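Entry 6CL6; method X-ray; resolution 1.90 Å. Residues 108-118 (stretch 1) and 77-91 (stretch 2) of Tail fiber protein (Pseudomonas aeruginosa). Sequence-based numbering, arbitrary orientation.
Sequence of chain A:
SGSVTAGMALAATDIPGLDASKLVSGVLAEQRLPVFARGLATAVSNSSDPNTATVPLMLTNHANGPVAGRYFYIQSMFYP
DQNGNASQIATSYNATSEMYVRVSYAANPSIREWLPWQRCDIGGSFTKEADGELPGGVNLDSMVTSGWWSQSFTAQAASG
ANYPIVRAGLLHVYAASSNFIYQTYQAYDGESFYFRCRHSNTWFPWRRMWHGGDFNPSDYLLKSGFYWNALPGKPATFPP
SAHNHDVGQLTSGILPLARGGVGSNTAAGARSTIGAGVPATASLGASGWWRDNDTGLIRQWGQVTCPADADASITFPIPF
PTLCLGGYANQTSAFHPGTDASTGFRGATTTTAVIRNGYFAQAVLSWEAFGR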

# COMPACT_ATOMS: atom_id res chain seq x y z
N ASN A 108 49.19 46.71 37.33
CA ASN A 108 49.79 48.03 37.20
C ASN A 108 48.99 48.74 36.13
O ASN A 108 49.17 48.45 34.93
CB ASN A 108 51.26 47.97 36.79
CG ASN A 108 51.89 49.37 36.73
OD1 ASN A 108 51.18 50.39 36.67
ND2 ASN A 108 53.22 49.43 36.72
N PRO A 109 48.04 49.61 36.50
CA PRO A 109 47.06 50.09 35.51
C PRO A 109 47.69 50.81 34.36
O PRO A 109 47.08 50.85 33.29
CB PRO A 109 46.14 51.01 36.33
CG PRO A 109 46.90 51.34 37.58
CD PRO A 109 47.76 50.13 37.86
N SER A 110 48.90 51.37 34.53
CA SER A 110 49.59 52.09 33.47
C SER A 110 50.22 51.18 32.44
O SER A 110 50.66 51.68 31.39
CB SER A 110 50.70 53.02 34.05
OG SER A 110 50.17 54.08 34.82
N ILE A 111 50.29 49.87 32.69
CA ILE A 111 50.78 48.94 31.67
C ILE A 111 49.56 48.20 31.13
O ILE A 111 49.23 47.09 31.56
CB ILE A 111 51.84 47.97 32.24
CG1 ILE A 111 53.02 48.75 32.85
CG2 ILE A 111 52.31 47.04 31.14
CD1 ILE A 111 53.74 48.00 33.94
N ARG A 112 48.85 48.84 30.20
CA ARG A 112 47.50 48.42 29.83
C ARG A 112 47.49 47.04 29.18
O ARG A 112 48.43 46.62 28.50
CB ARG A 112 46.89 49.44 28.89
CG ARG A 112 46.57 50.71 29.62
CD ARG A 112 45.97 51.72 28.77
NE ARG A 112 45.47 52.83 29.58
CZ ARG A 112 45.18 54.03 29.10
NH1 ARG A 112 45.35 54.30 27.83
NH2 ARG A 112 44.75 54.98 29.93
N GLU A 113 46.41 46.32 29.43
CA GLU A 113 46.14 45.02 28.82
C GLU A 113 44.73 45.10 28.27
O GLU A 113 43.77 44.87 29.00
CB GLU A 113 46.27 43.89 29.84
CG GLU A 113 47.69 43.75 30.40
CD GLU A 113 47.78 42.63 31.43
OE1 GLU A 113 46.98 41.67 31.33
OE2 GLU A 113 48.61 42.74 32.35
N TRP A 114 44.60 45.43 26.98
CA TRP A 114 43.30 45.64 26.37
C TRP A 114 42.65 44.31 26.01
O TRP A 114 43.31 43.41 25.48
CB TRP A 114 43.43 46.49 25.12
CG TRP A 114 43.77 47.92 25.42
CD1 TRP A 114 45.01 48.49 25.38
CD2 TRP A 114 42.87 48.93 25.81
NE1 TRP A 114 44.92 49.81 25.75
CE2 TRP A 114 43.61 50.11 26.01
CE3 TRP A 114 41.49 48.96 26.03
CZ2 TRP A 114 43.01 51.30 26.40
CZ3 TRP A 114 40.89 50.15 26.41
CH2 TRP A 114 41.65 51.30 26.59
N LEU A 115 41.38 44.17 26.32
CA LEU A 115 40.65 43.03 25.79
C LEU A 115 40.11 43.36 24.41
O LEU A 115 40.07 44.53 24.01
CB LEU A 115 39.55 42.65 26.73
CG LEU A 115 39.91 42.40 28.18
CD1 LEU A 115 38.69 41.90 28.94
CD2 LEU A 115 41.09 41.40 28.29
N PRO A 116 39.74 42.35 23.62
CA PRO A 116 39.21 42.64 22.28
C PRO A 116 37.88 43.37 22.35
O PRO A 116 37.10 43.25 23.30
CB PRO A 116 39.02 41.24 21.66
CG PRO A 116 39.83 40.33 22.50
CD PRO A 116 39.81 40.90 23.87
N TRP A 117 37.62 44.15 21.30
CA TRP A 117 36.34 44.84 21.21
C TRP A 117 35.19 43.85 21.12
O TRP A 117 35.26 42.83 20.43
CB TRP A 117 36.34 45.74 19.97
CG TRP A 117 37.21 46.91 20.03
CD1 TRP A 117 38.45 47.02 19.52
CD2 TRP A 117 36.89 48.18 20.61
NE1 TRP A 117 38.94 48.27 19.74
CE2 TRP A 117 38.00 49.01 20.41
CE3 TRP A 117 35.79 48.68 21.30
CZ2 TRP A 117 38.04 50.31 20.85
CZ3 TRP A 117 35.83 49.99 21.74
CH2 TRP A 117 36.96 50.79 21.52
N GLN A 118 34.11 44.16 21.82
CA GLN A 118 32.88 43.41 21.77
C GLN A 118 31.81 44.27 21.12
O GLN A 118 31.66 45.47 21.41
CB GLN A 118 32.45 43.01 23.18
CG GLN A 118 31.07 42.38 23.34
CD GLN A 118 30.94 41.03 22.66
OE1 GLN A 118 30.83 40.94 21.44
NE2 GLN A 118 31.02 39.97 23.44
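Stretch 2, residues 77-91: MFYPDQNGNASQIAT

A chain without regular secondary structure can pack closely on a β-hairpin if its side chains reach where its backbone does not, and these two stretches of the Tail fiber protein are a compact example. Stretch 2 is the hairpin: strand 77-79 leads into a loop containing a type I turn from Asp81 to Gly84, and strand 85-91 returns. Backbone hydrogen bonds clasp its two arms, with Tyr79 N to Asn85 O at 2.9 Å and Met77 N to Ser87 O also at 2.9 Å. Stretch 1 opens with its own type I turn, Asn108 to Ile111, and then runs on in extended conformation. The two chains advance together from Pro109 beside Gly84 to Trp117 beside Ala90, but they diverge: the CA atoms of the first pair lie 4.4 Å apart, those of the second 8.8 Å.

At the near end, turn meets turn. Pro109 is the bump, its CB 3.5 Å from Asn85 N and its CG 4.0 Å from Pro80 CD, the latter residue following a cis peptide bond. Gly84 supplies the hollow. A CB there would lie tight against Pro109 CB and would clash with Tyr79 O within the hairpin. The bare backbone lies close under the proline, and a CA-H...O contact runs from Gly84 CA to Pro109 O at 3.5 Å. A second such contact joins Ser110 CA to Asn83 O at 3.4 Å. Two waters bridge the stretches here: one molecule donates to both Asn85 OD1 (2.6 Å) and Pro109 O (2.8 Å), and another links Asp81 OD1 (2.7 Å) with Ser110 OG (3.0 Å).

Arg112 then reaches back to the loop in a nearly extended conformation. Its guanidinium meets backbone carbonyls edge-on: NE donates to Gly84 O at 2.8 Å, while NH2 adds weak hydrogen bonds to the same Gly84 O at 3.1 Å and to Gln82 O at 3.0 Å.

Farther along, two indole rings span the widening space. The CA-to-CB bonds of Trp114 and Trp117 point sideways, yet the ring ends come close to the strand, where Ala86, Gln88 and Ala90 point toward stretch 1. Trp114 CH2 rests 3.9 Å from Ala86 CB and 3.4 Å from Gln88 CD. Trp117 CZ3 lies 3.5 Å from Ala90 CB, and its CH2 is 3.8 Å from Gln88 OE1. Gln88 thus stands as a ridge touched by both rings, flanked along the strand by Ala86 and Ala90, each in contact with one indole. The fit buries 610 Å² in all.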

# COMPACT_ATOMS: atom_id res chain seq x y z
N MET A 77 36.74 56.13 29.62
CA MET A 77 36.54 56.36 31.04
C MET A 77 37.69 55.68 31.76
O MET A 77 38.05 54.55 31.43
CB MET A 77 35.20 55.81 31.49
CG MET A 77 34.00 56.49 30.90
SD MET A 77 32.55 55.44 30.94
CE MET A 77 32.87 54.36 29.57
N PHE A 78 38.26 56.36 32.75
CA PHE A 78 39.52 56.01 33.35
C PHE A 78 39.47 55.82 34.87
O PHE A 78 38.73 56.49 35.57
CB PHE A 78 40.55 57.13 33.10
CG PHE A 78 40.72 57.50 31.64
CD1 PHE A 78 41.41 56.68 30.78
CD2 PHE A 78 40.21 58.70 31.16
CE1 PHE A 78 41.59 57.02 29.46
CE2 PHE A 78 40.39 59.04 29.85
CZ PHE A 78 41.06 58.22 29.00
N TYR A 79 40.33 54.93 35.35
CA TYR A 79 40.59 54.79 36.77
C TYR A 79 41.97 54.18 36.99
O TYR A 79 42.27 53.18 36.36
CB TYR A 79 39.54 53.90 37.45
CG TYR A 79 39.81 53.80 38.94
CD1 TYR A 79 39.28 54.71 39.83
CD2 TYR A 79 40.62 52.80 39.42
CE1 TYR A 79 39.57 54.62 41.19
CE2 TYR A 79 40.90 52.70 40.77
CZ TYR A 79 40.38 53.60 41.64
OH TYR A 79 40.69 53.49 42.98
N PRO A 80 42.81 54.72 37.92
CA PRO A 80 42.57 55.88 38.78
C PRO A 80 42.97 57.23 38.20
O PRO A 80 42.75 58.27 38.86
CB PRO A 80 43.43 55.56 40.01
CG PRO A 80 44.60 54.85 39.42
CD PRO A 80 44.06 54.03 38.29
N ASP A 81 43.61 57.24 37.04
CA ASP A 81 43.93 58.48 36.34
C ASP A 81 43.90 58.18 34.84
O ASP A 81 43.59 57.08 34.43
CB ASP A 81 45.28 59.06 36.83
CG ASP A 81 46.49 58.19 36.53
OD1 ASP A 81 46.46 57.37 35.60
OD2 ASP A 81 47.51 58.35 37.25
N GLN A 82 44.19 59.20 34.03
CA GLN A 82 44.02 59.07 32.59
C GLN A 82 45.06 58.16 31.95
O GLN A 82 44.91 57.83 30.77
CB GLN A 82 44.02 60.45 31.92
CG GLN A 82 45.36 61.15 31.86
CD GLN A 82 45.80 61.75 33.17
OE1 GLN A 82 45.07 61.79 34.17
NE2 GLN A 82 47.03 62.26 33.18
N ASN A 83 46.11 57.74 32.70
CA ASN A 83 47.05 56.74 32.19
C ASN A 83 46.72 55.32 32.60
O ASN A 83 47.43 54.38 32.19
CB ASN A 83 48.45 57.05 32.67
CG ASN A 83 48.94 58.38 32.19
OD1 ASN A 83 48.86 58.70 30.99
ND2 ASN A 83 49.41 59.19 33.12
N GLY A 84 45.65 55.11 33.35
CA GLY A 84 45.41 53.86 34.06
C GLY A 84 44.43 52.94 33.35
O GLY A 84 44.39 52.87 32.12
N ASN A 85 43.68 52.18 34.15
CA ASN A 85 42.67 51.31 33.61
C ASN A 85 41.63 52.13 32.86
O ASN A 85 41.42 53.33 33.15
CB ASN A 85 42.01 50.49 34.71
CG ASN A 85 42.95 49.54 35.37
OD1 ASN A 85 43.83 48.93 34.74
ND2 ASN A 85 42.78 49.39 36.71
N ALA A 86 40.95 51.48 31.92
CA ALA A 86 39.97 52.21 31.12
C ALA A 86 38.89 51.32 30.53
O ALA A 86 39.11 50.15 30.23
CB ALA A 86 40.68 52.98 29.98
N SER A 87 37.74 51.93 30.33
CA SER A 87 36.66 51.36 29.52
C SER A 87 36.48 52.26 28.32
O SER A 87 36.60 53.47 28.43
CB SER A 87 35.38 51.29 30.36
OG SER A 87 34.27 51.07 29.56
N GLN A 88 36.24 51.65 27.15
CA GLN A 88 36.03 52.40 25.93
C GLN A 88 34.81 51.94 25.17
O GLN A 88 34.51 50.75 25.07
CB GLN A 88 37.26 52.32 25.01
CG GLN A 88 38.45 53.06 25.53
CD GLN A 88 39.58 53.05 24.54
OE1 GLN A 88 39.72 52.10 23.73
NE2 GLN A 88 40.38 54.10 24.56
N ILE A 89 34.08 52.94 24.67
CA ILE A 89 32.91 52.76 23.83
C ILE A 89 33.19 53.39 22.48
O ILE A 89 33.51 54.59 22.41
CB ILE A 89 31.65 53.40 24.44
CG1 ILE A 89 31.33 52.79 25.79
CG2 ILE A 89 30.49 53.29 23.45
CD1 ILE A 89 30.38 53.59 26.60
N ALA A 90 33.04 52.62 21.41
CA ALA A 90 33.32 53.07 20.06
C ALA A 90 32.01 53.12 19.28
O ALA A 90 31.23 52.15 19.30
CB ALA A 90 34.34 52.16 19.37
N THR A 91 31.77 54.24 18.60
CA THR A 91 30.61 54.40 17.74
C THR A 91 31.09 54.88 16.38
O THR A 91 32.07 55.61 16.27
CB THR A 91 29.60 55.36 18.33
OG1 THR A 91 30.26 56.59 18.69
CG2 THR A 91 28.98 54.74 19.58
O HOH W 1 47.66 54.99 36.16
O HOH W 2 45.07 49.10 32.41